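Local coordinates for signal peptidase I (Enterococcus faecalis, PDB 4ME8), which probably acts as a serine-type endopeptidase that cleaves hydrophobic N-terminal signal or leader sequences from secreted proteins, at residues A[28-33]-A[70-75]; A[95-100]-A[122-127]; A[107-112]-A[128-133]. All coordinates share one frame; numbering follows the deposited sequence.

Interaction 1 (A[28-33]-A[70-75])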
loop_
_atom_site.group_PDB
_atom_site.type_symbol
_atom_site.label_atom_id
_atom_site.label_comp_id
_atom_site.label_asym_id
_atom_site.label_seq_id
_atom_site.Cartn_x
_atom_site.Cartn_y
_atom_site.Cartn_z
ATOM N N GLN A 28 -11.833 3.935 -0.035
ATOM C CA GLN A 28 -11.233 4.901 -0.952
ATOM C C GLN A 28 -9.741 4.969 -0.637
ATOM O O GLN A 28 -9.317 4.538 0.419
ATOM C CB GLN A 28 -11.843 6.283 -0.750
ATOM C CG GLN A 28 -13.360 6.315 -0.635
ATOM C CD GLN A 28 -13.875 7.682 -0.215
ATOM O OE1 GLN A 28 -14.510 7.825 0.836
ATOM N NE2 GLN A 28 -13.591 8.702 -1.024
ATOM N N ARG A 29 -8.947 5.526 -1.538
ATOM C CA ARG A 29 -7.501 5.628 -1.319
ATOM C C ARG A 29 -7.129 6.360 -0.021
ATOM O O ARG A 29 -7.693 7.397 0.320
ATOM C CB ARG A 29 -6.842 6.325 -2.505
ATOM C CG ARG A 29 -5.329 6.191 -2.562
ATOM C CD ARG A 29 -4.739 7.136 -3.604
ATOM N NE ARG A 29 -5.591 7.216 -4.793
ATOM C CZ ARG A 29 -5.717 6.254 -5.712
ATOM N NH1 ARG A 29 -5.024 5.120 -5.615
ATOM N NH2 ARG A 29 -6.552 6.428 -6.739
ATOM N N PHE A 30 -6.159 5.794 0.687
ATOM C CA PHE A 30 -5.665 6.315 1.962
ATOM C C PHE A 30 -6.569 5.973 3.156
ATOM O O PHE A 30 -6.250 6.317 4.293
ATOM C CB PHE A 30 -5.356 7.821 1.906
ATOM C CG PHE A 30 -4.359 8.207 0.833
ATOM C CD1 PHE A 30 -3.146 7.548 0.721
ATOM C CD2 PHE A 30 -4.623 9.258 -0.036
ATOM C CE1 PHE A 30 -2.217 7.913 -0.245
ATOM C CE2 PHE A 30 -3.694 9.633 -1.002
ATOM C CZ PHE A 30 -2.485 8.964 -1.101
ATOM N N ASP A 31 -7.676 5.279 2.904
ATOM C CA ASP A 31 -8.422 4.640 3.978
ATOM C C ASP A 31 -7.576 3.532 4.605
ATOM O O ASP A 31 -6.772 2.867 3.926
ATOM C CB ASP A 31 -9.741 4.034 3.470
ATOM C CG ASP A 31 -10.823 5.085 3.202
ATOM O OD1 ASP A 31 -10.617 6.280 3.515
ATOM O OD2 ASP A 31 -11.906 4.700 2.689
ATOM N N ILE A 32 -7.763 3.355 5.910
ATOM C CA ILE A 32 -7.157 2.245 6.632
ATOM C C ILE A 32 -8.169 1.111 6.647
ATOM O O ILE A 32 -9.341 1.322 6.955
ATOM C CB ILE A 32 -6.730 2.660 8.056
ATOM C CG1 ILE A 32 -5.469 3.513 7.955
ATOM C CG2 ILE A 32 -6.442 1.443 8.930
ATOM C CD1 ILE A 32 -5.199 4.337 9.185
ATOM N N ILE A 33 -7.709 -0.085 6.287
ATOM C CA ILE A 33 -8.598 -1.230 6.163
ATOM C C ILE A 33 -8.082 -2.450 6.908
ATOM O O ILE A 33 -6.878 -2.722 6.921
ATOM C CB ILE A 33 -8.858 -1.587 4.684
ATOM C CG1 ILE A 33 -7.552 -1.748 3.900
ATOM C CG2 ILE A 33 -9.703 -0.503 4.025
ATOM C CD1 ILE A 33 -7.773 -2.304 2.512
ATOM N N LEU A 70 1.270 11.837 -5.633
ATOM C CA LEU A 70 0.349 12.046 -4.516
ATOM C C LEU A 70 1.120 12.240 -3.223
ATOM O O LEU A 70 1.993 11.440 -2.898
ATOM C CB LEU A 70 -0.550 10.821 -4.363
ATOM C CG LEU A 70 -1.572 10.616 -5.488
ATOM C CD1 LEU A 70 -2.291 9.285 -5.337
ATOM C CD2 LEU A 70 -2.565 11.777 -5.509
ATOM N N SER A 71 0.790 13.282 -2.471
ATOM C CA SER A 71 1.423 13.486 -1.170
ATOM C C SER A 71 0.911 12.494 -0.117
ATOM O O SER A 71 -0.133 11.857 -0.288
ATOM C CB SER A 71 1.270 14.934 -0.690
ATOM O OG SER A 71 0.037 15.492 -1.086
ATOM N N GLU A 72 1.688 12.349 0.953
ATOM C CA GLU A 72 1.347 11.495 2.086
ATOM C C GLU A 72 1.741 12.220 3.376
ATOM O O GLU A 72 2.783 11.948 3.965
ATOM C CB GLU A 72 2.074 10.148 1.976
ATOM C CG GLU A 72 1.611 9.286 0.801
ATOM C CD GLU A 72 2.457 8.040 0.593
ATOM O OE1 GLU A 72 3.526 8.150 -0.046
ATOM O OE2 GLU A 72 2.044 6.941 1.039
ATOM N N ASP A 73 0.896 13.154 3.804
ATOM C CA ASP A 73 1.179 13.981 4.980
ATOM C C ASP A 73 1.270 13.170 6.271
ATOM O O ASP A 73 1.878 13.622 7.247
ATOM C CB ASP A 73 0.138 15.104 5.113
ATOM C CG ASP A 73 0.446 16.310 4.214
ATOM O OD1 ASP A 73 1.536 16.350 3.598
ATOM O OD2 ASP A 73 -0.401 17.230 4.133
ATOM N N TYR A 74 0.679 11.979 6.266
ATOM C CA TYR A 74 0.803 11.032 7.381
ATOM C C TYR A 74 2.183 10.359 7.507
ATOM O O TYR A 74 2.482 9.755 8.540
ATOM C CB TYR A 74 -0.276 9.944 7.277
ATOM C CG TYR A 74 -0.230 9.136 5.992
ATOM C CD1 TYR A 74 0.600 8.017 5.869
ATOM C CD2 TYR A 74 -1.022 9.488 4.899
ATOM C CE1 TYR A 74 0.642 7.285 4.690
ATOM C CE2 TYR A 74 -0.991 8.756 3.728
ATOM C CZ TYR A 74 -0.155 7.666 3.622
ATOM O OH TYR A 74 -0.141 6.957 2.445
ATOM N N LEU A 75 3.005 10.436 6.461
ATOM C CA LEU A 75 4.375 9.907 6.502
ATOM C C LEU A 75 5.443 10.963 6.871
ATOM O O LEU A 75 6.595 10.618 7.169
ATOM C CB LEU A 75 4.742 9.269 5.152
ATOM C CG LEU A 75 3.977 8.034 4.658
ATOM C CD1 LEU A 75 4.689 7.446 3.446
ATOM C CD2 LEU A 75 3.822 6.968 5.741
#
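Phe-30 and Tyr-74 form an offset edge-to-face pair, with the edge of Tyr-74 directed at the face of Phe-30, centroids 5.9 Å apart and planes at 63°. The approach is made by the phenol end: Tyr-74 OH lies 3.5 Å from Phe-30 CD1 and equally close to CE1, and Tyr-74 CE2 also reaches CD1. With chi1 at 59°, CG of Tyr-74 sits between its backbone N and carbonyl carbon. From within the segment of Phe-30 itself, Arg-29 CG lies over the centre of the phenyl ring, on the side away from Tyr-74.

Apolar contacts continue at the tip of the ring. Leu-70 CB meets the Phe-30 edge at CZ, 4.2 Å away and near the ring plane, while Leu-70 CD1 packs 3.7 Å from Arg-29 CD. Glu-72 offers only its CG to Phe-30 CE1.

Phe-30 is the third residue of a type II turn, Gln-28 to Asp-31, with positive phi (79°). This turn leads into strand 32-36 of the larger antiparallel sheet, whereas Leu-70 lies at strand 68-70, outermost in the smaller one; the contact joins the turn before the first strand to the loop after the second.

No hydrogen bond crosses between the segments; the polar groups are held by other partners. The turn is closed by Asp-31 N to Gln-28 O and by Gln-28 N, which meets Asp-31 OD2 at 2.8 Å from above the carboxylate plane. Tyr-74 OH makes a weak bond to Glu-72 OE2, an oxygen also salt-bridged to Arg-117, and Glu-72 OE1 bonds Tyr-58. The Arg-29 guanidinium pairs with Glu-54 and with the backbone oxygen of Ile-49.

Interaction 2 (A[95-100]-A[122-127]). With EDO (1,2-ethanediol), chain C.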
loop_
_atom_site.group_PDB
_atom_site.type_symbol
_atom_site.label_atom_id
_atom_site.label_comp_id
_atom_site.label_asym_id
_atom_site.label_seq_id
_atom_site.Cartn_x
_atom_site.Cartn_y
_atom_site.Cartn_z
ATOM N N GLU A 95 5.617 -4.079 -11.192
ATOM C CA GLU A 95 6.458 -5.003 -11.965
ATOM C C GLU A 95 7.775 -5.356 -11.259
ATOM O O GLU A 95 8.322 -6.429 -11.487
ATOM C CB GLU A 95 6.775 -4.425 -13.344
ATOM C CG GLU A 95 5.554 -4.106 -14.195
ATOM C CD GLU A 95 5.931 -3.780 -15.631
ATOM O OE1 GLU A 95 6.746 -4.532 -16.227
ATOM O OE2 GLU A 95 5.424 -2.769 -16.164
ATOM N N THR A 96 8.285 -4.446 -10.426
ATOM C CA THR A 96 9.553 -4.644 -9.694
ATOM C C THR A 96 9.412 -5.640 -8.541
ATOM O O THR A 96 10.381 -6.291 -8.155
ATOM C CB THR A 96 10.080 -3.298 -9.130
ATOM O OG1 THR A 96 10.624 -2.519 -10.201
ATOM C CG2 THR A 96 11.173 -3.481 -8.067
ATOM N N LEU A 97 8.209 -5.745 -7.988
ATOM C CA LEU A 97 8.007 -6.525 -6.787
ATOM C C LEU A 97 7.773 -7.981 -7.128
ATOM O O LEU A 97 6.863 -8.305 -7.895
ATOM C CB LEU A 97 6.825 -5.986 -5.992
ATOM C CG LEU A 97 6.942 -4.558 -5.471
ATOM C CD1 LEU A 97 5.569 -4.094 -5.003
ATOM C CD2 LEU A 97 7.972 -4.460 -4.354
ATOM N N GLU A 98 8.622 -8.835 -6.557
ATOM C CA GLU A 98 8.476 -10.286 -6.599
ATOM C C GLU A 98 7.049 -10.684 -6.203
ATOM O O GLU A 98 6.420 -11.503 -6.863
ATOM C CB GLU A 98 9.525 -10.917 -5.655
ATOM C CG GLU A 98 9.477 -12.434 -5.475
ATOM C CD GLU A 98 10.643 -12.996 -4.642
ATOM O OE1 GLU A 98 11.266 -12.248 -3.852
ATOM O OE2 GLU A 98 10.939 -14.206 -4.769
ATOM N N ALA A 99 6.530 -10.067 -5.146
ATOM C CA ALA A 99 5.197 -10.395 -4.643
ATOM C C ALA A 99 4.004 -10.004 -5.558
ATOM O O ALA A 99 2.894 -10.516 -5.366
ATOM C CB ALA A 99 5.014 -9.797 -3.254
ATOM N N THR A 100 4.208 -9.106 -6.528
ATOM C CA THR A 100 3.112 -8.699 -7.428
ATOM C C THR A 100 3.327 -9.070 -8.894
ATOM O O THR A 100 2.433 -9.659 -9.498
ATOM C CB THR A 100 2.809 -7.188 -7.348
ATOM O OG1 THR A 100 4.001 -6.433 -7.596
ATOM C CG2 THR A 100 2.228 -6.829 -5.975
ATOM N N ASP A 122 3.470 -5.851 4.037
ATOM C CA ASP A 122 2.338 -5.313 3.294
ATOM C C ASP A 122 2.435 -5.789 1.853
ATOM O O ASP A 122 3.101 -6.787 1.600
ATOM C CB ASP A 122 2.265 -3.788 3.449
ATOM C CG ASP A 122 3.586 -3.099 3.154
ATOM O OD1 ASP A 122 4.322 -3.571 2.266
ATOM O OD2 ASP A 122 3.884 -2.081 3.816
ATOM N N SER A 123 1.765 -5.117 0.917
ATOM C CA SER A 123 1.669 -5.638 -0.454
ATOM C C SER A 123 3.016 -5.726 -1.163
ATOM O O SER A 123 3.165 -6.508 -2.105
ATOM C CB SER A 123 0.676 -4.831 -1.294
ATOM O OG SER A 123 -0.664 -5.118 -0.921
ATOM N N ARG A 124 3.997 -4.941 -0.713
ATOM C CA ARG A 124 5.367 -5.098 -1.208
ATOM C C ARG A 124 5.918 -6.502 -1.014
ATOM O O ARG A 124 6.818 -6.901 -1.741
ATOM C CB ARG A 124 6.319 -4.117 -0.527
ATOM C CG ARG A 124 6.180 -2.687 -1.002
ATOM C CD ARG A 124 6.988 -1.741 -0.134
ATOM N NE ARG A 124 6.528 -1.748 1.255
ATOM C CZ ARG A 124 7.166 -1.153 2.261
ATOM N NH1 ARG A 124 8.302 -0.490 2.047
ATOM N NH2 ARG A 124 6.668 -1.223 3.493
ATOM N N TYR A 125 5.402 -7.229 -0.017
ATOM C CA TYR A 125 5.980 -8.518 0.385
ATOM C C TYR A 125 4.990 -9.691 0.417
ATOM O O TYR A 125 5.398 -10.822 0.143
ATOM C CB TYR A 125 6.677 -8.366 1.743
ATOM C CG TYR A 125 7.648 -7.201 1.774
ATOM C CD1 TYR A 125 8.772 -7.189 0.955
ATOM C CD2 TYR A 125 7.432 -6.105 2.605
ATOM C CE1 TYR A 125 9.662 -6.126 0.970
ATOM C CE2 TYR A 125 8.315 -5.037 2.629
ATOM C CZ TYR A 125 9.426 -5.052 1.809
ATOM O OH TYR A 125 10.298 -3.997 1.833
ATOM N N PHE A 126 3.721 -9.448 0.767
ATOM C CA PHE A 126 2.686 -10.500 0.656
ATOM C C PHE A 126 1.739 -10.376 -0.557
ATOM O O PHE A 126 0.806 -11.175 -0.703
ATOM C CB PHE A 126 1.913 -10.723 1.980
ATOM C CG PHE A 126 1.093 -9.546 2.477
ATOM C CD1 PHE A 126 0.349 -8.742 1.619
ATOM C CD2 PHE A 126 1.004 -9.304 3.839
ATOM C CE1 PHE A 126 -0.411 -7.696 2.100
ATOM C CE2 PHE A 126 0.235 -8.261 4.334
ATOM C CZ PHE A 126 -0.479 -7.455 3.463
ATOM N N GLY A 127 1.979 -9.397 -1.426
ATOM C CA GLY A 127 1.223 -9.291 -2.672
ATOM C C GLY A 127 -0.130 -8.642 -2.471
ATOM O O GLY A 127 -0.383 -8.043 -1.435
HETATM C C1 EDO C . 10.616 -7.196 -3.434
HETATM O O1 EDO C . 11.178 -6.186 -2.573
HETATM C C2 EDO C . 9.896 -8.272 -2.618
HETATM O O2 EDO C . 8.586 -8.546 -3.151
#
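Ala-99 points its CB at the end of the short helix 123-126, where the methyl rests among backbone atoms, 3.6 Å from Tyr-125 O and about as far from Gly-127 N. Leu-97 comes in beside it: CD2 lies 3.8 Å from Arg-124 O and also touches Arg-124 CB and CG. Ala-99 O approaches the bare CA of Gly-127, which leaves the helix with positive phi.

A molecule of 1,2-ethanediol, probably from the crystallisation liquor, links the two segments: its O2 accepts from Ala-99 N (3.2 Å) and donates to Arg-124 O (2.8 Å).

The Arg-124 side chain turns away, bent at chi3 (-62°), and grips Asp-122 side-on in a salt bridge. NE meets OD1 and NH2 meets OD2, each on a syn lone pair and near the guanidinium plane; NH2 also bonds Arg-117 O. Asp-122 is also the N-cap: OD1 accepts from Arg-124 N on its anti side. Arg-124 CB stands over the centre of one face of the Tyr-125 ring.

The helix rests on strand 109-113, where Ser-123 touches Phe-111. Leu-97 touches Phe-111 too, and Phe-92 of strand 92-93.

Interaction 3 (A[107-112]-A[128-133])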
loop_
_atom_site.group_PDB
_atom_site.type_symbol
_atom_site.label_atom_id
_atom_site.label_comp_id
_atom_site.label_asym_id
_atom_site.label_seq_id
_atom_site.Cartn_x
_atom_site.Cartn_y
_atom_site.Cartn_z
ATOM N N GLU A 107 -8.439 -6.765 -11.026
ATOM C CA GLU A 107 -9.838 -6.554 -10.702
ATOM C C GLU A 107 -10.171 -7.306 -9.402
ATOM O O GLU A 107 -9.767 -8.457 -9.214
ATOM C CB GLU A 107 -10.732 -7.021 -11.858
ATOM C CG GLU A 107 -10.513 -6.255 -13.152
ATOM N N GLY A 108 -10.869 -6.626 -8.493
ATOM C CA GLY A 108 -11.279 -7.207 -7.210
ATOM C C GLY A 108 -10.162 -7.336 -6.193
ATOM O O GLY A 108 -10.219 -8.189 -5.311
HETATM N N MSE A 109 -9.148 -6.485 -6.305
HETATM C CA MSE A 109 -8.004 -6.533 -5.400
HETATM C C MSE A 109 -7.469 -5.173 -5.072
HETATM O O MSE A 109 -7.703 -4.216 -5.804
HETATM C CB MSE A 109 -6.921 -7.377 -6.053
HETATM C CG MSE A 109 -7.437 -8.812 -6.132
HETATM SE SE MSE A 109 -5.935 -10.044 -6.107
HETATM C CE MSE A 109 -5.654 -10.239 -4.179
ATOM N N TYR A 110 -6.735 -5.105 -3.959
ATOM C CA TYR A 110 -6.113 -3.886 -3.456
ATOM C C TYR A 110 -4.606 -4.068 -3.265
ATOM O O TYR A 110 -4.127 -5.171 -2.992
ATOM C CB TYR A 110 -6.700 -3.522 -2.081
ATOM C CG TYR A 110 -8.162 -3.084 -2.033
ATOM C CD1 TYR A 110 -8.710 -2.263 -3.015
ATOM C CD2 TYR A 110 -8.973 -3.438 -0.958
ATOM C CE1 TYR A 110 -10.028 -1.834 -2.938
ATOM C CE2 TYR A 110 -10.287 -3.012 -0.871
ATOM C CZ TYR A 110 -10.815 -2.215 -1.867
ATOM O OH TYR A 110 -12.121 -1.786 -1.793
ATOM N N PHE A 111 -3.879 -2.959 -3.392
ATOM C CA PHE A 111 -2.484 -2.850 -2.999
ATOM C C PHE A 111 -2.464 -2.001 -1.744
ATOM O O PHE A 111 -3.007 -0.889 -1.734
ATOM C CB PHE A 111 -1.664 -2.166 -4.097
ATOM C CG PHE A 111 -0.188 -2.165 -3.833
ATOM C CD1 PHE A 111 0.587 -3.257 -4.176
ATOM C CD2 PHE A 111 0.420 -1.078 -3.223
ATOM C CE1 PHE A 111 1.953 -3.264 -3.921
ATOM C CE2 PHE A 111 1.775 -1.081 -2.954
ATOM C CZ PHE A 111 2.548 -2.172 -3.306
ATOM N N VAL A 112 -1.879 -2.530 -0.675
ATOM C CA VAL A 112 -1.870 -1.830 0.619
ATOM C C VAL A 112 -0.443 -1.665 1.151
ATOM O O VAL A 112 0.439 -2.429 0.796
ATOM C CB VAL A 112 -2.750 -2.544 1.664
ATOM C CG1 VAL A 112 -4.178 -2.721 1.141
ATOM C CG2 VAL A 112 -2.149 -3.884 2.085
ATOM N N PHE A 128 -1.008 -8.774 -3.460
ATOM C CA PHE A 128 -2.297 -8.082 -3.442
ATOM C C PHE A 128 -3.268 -8.677 -2.419
ATOM O O PHE A 128 -3.194 -9.864 -2.095
ATOM C CB PHE A 128 -2.946 -8.088 -4.835
ATOM C CG PHE A 128 -2.119 -7.413 -5.900
ATOM C CD1 PHE A 128 -1.938 -6.029 -5.895
ATOM C CD2 PHE A 128 -1.522 -8.161 -6.922
ATOM C CE1 PHE A 128 -1.181 -5.408 -6.881
ATOM C CE2 PHE A 128 -0.760 -7.541 -7.904
ATOM C CZ PHE A 128 -0.591 -6.163 -7.880
ATOM N N VAL A 129 -4.186 -7.836 -1.932
ATOM C CA VAL A 129 -5.205 -8.251 -0.969
ATOM C C VAL A 129 -6.565 -8.385 -1.658
ATOM O O VAL A 129 -6.978 -7.489 -2.388
ATOM C CB VAL A 129 -5.318 -7.218 0.181
ATOM C CG1 VAL A 129 -6.448 -7.586 1.143
ATOM C CG2 VAL A 129 -3.979 -7.094 0.903
ATOM N N LYS A 130 -7.267 -9.492 -1.431
ATOM C CA LYS A 130 -8.610 -9.651 -2.005
ATOM C C LYS A 130 -9.577 -8.678 -1.336
ATOM O O LYS A 130 -9.688 -8.663 -0.113
ATOM C CB LYS A 130 -9.118 -11.103 -1.890
ATOM C CG LYS A 130 -8.435 -12.047 -2.872
ATOM C CD LYS A 130 -9.166 -13.361 -3.120
ATOM C CE LYS A 130 -8.809 -13.888 -4.513
ATOM N NZ LYS A 130 -9.060 -15.343 -4.710
ATOM N N GLN A 131 -10.242 -7.853 -2.149
ATOM C CA GLN A 131 -11.296 -6.944 -1.674
ATOM C C GLN A 131 -12.310 -7.657 -0.780
ATOM O O GLN A 131 -12.624 -7.178 0.307
ATOM C CB GLN A 131 -12.053 -6.320 -2.852
ATOM C CG GLN A 131 -11.269 -5.303 -3.663
ATOM C CD GLN A 131 -12.137 -4.502 -4.630
ATOM O OE1 GLN A 131 -13.355 -4.611 -4.646
ATOM N NE2 GLN A 131 -11.495 -3.681 -5.440
ATOM N N ALA A 132 -12.802 -8.805 -1.246
ATOM C CA ALA A 132 -13.810 -9.582 -0.527
ATOM C C ALA A 132 -13.404 -9.973 0.903
ATOM O O ALA A 132 -14.271 -10.220 1.743
ATOM C CB ALA A 132 -14.161 -10.823 -1.322
ATOM N N SER A 133 -12.103 -10.035 1.184
ATOM C CA SER A 133 -11.618 -10.397 2.525
ATOM C C SER A 133 -11.500 -9.190 3.493
ATOM O O SER A 133 -11.211 -9.366 4.681
ATOM C CB SER A 133 -10.276 -11.148 2.424
ATOM O OG SER A 133 -9.236 -10.315 1.928
#
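An antiparallel strand pair at the border of the larger beta-sheet sets Met-109 opposite Lys-130 and Tyr-110 opposite Val-129. Tyr-110 and Val-129 are the hydrogen-bonded pair: each N donates to the other's O at 2.9 Å. Past the non-hydrogen-bonded pair, Gln-131 N reaches back to Gly-108 O at 3.2 Å, just where the second chain turns into the 3-10 segment 131-133. Lys-130 O stays behind to accept both Ser-133 N and OG.

On the Met-109 and Lys-130 face, the selenomethionine folds over the partner strand. Its chi3 of 86° swings CE down against the backbone, 3.2 Å from Phe-128 O, and onto Lys-130 CG and Phe-128 CB. Phe-128 presents its ring edge to Tyr-110 O, in plane, and farther out its CE1 meets the edge of the Phe-111 ring at CD1, 3.9 Å away.

Strand 129-130 is outermost in this five-stranded sheet, and strand 109-113 next to it is flanked on its other side by strand 43-50, which carries the predicted catalytic Lys-46. Val-112 touches that lysine and also Ile-33.

The other face of the pair holds Tyr-110 and Val-129. Gln-131 crosses the Tyr-110 ring at about a right angle, in a CH-pi contact: CG stands 3.6 Å from the centroid, only 12° off the ring normal. Farther along the side chain, NE2 of Gln-131 lies 3.4 Å from Tyr-110 CE1, with the amide and ring planes 24° apart. Val-112 CG2 packs against Val-129 CG2, the two side chains crossing at about a right angle.

In the fold
Interactions 1 and 3 meet through the larger sheet: Ile-33 CD1 packs 3.8 Å from Tyr-110 CD2, although their centres are 16 Å apart. Interactions 2 and 3 alternate along the chain, since the helix 123-126 lies between strands 109-113 and 129-130. They are tied by a probable hydrogen bond, Ser-123 OG to Val-112 N at 2.9 Å, and by Thr-100 against Phe-128. Interactions 1 and 2 do not touch and lie on opposite sides of the chain's centre. Lys-46, predicted to be catalytic, is approached by interactions 3 and 2: its side chain is about 4 Å from that of Val-112, 5 Å from Phe-126 and 10 Å from Tyr-74.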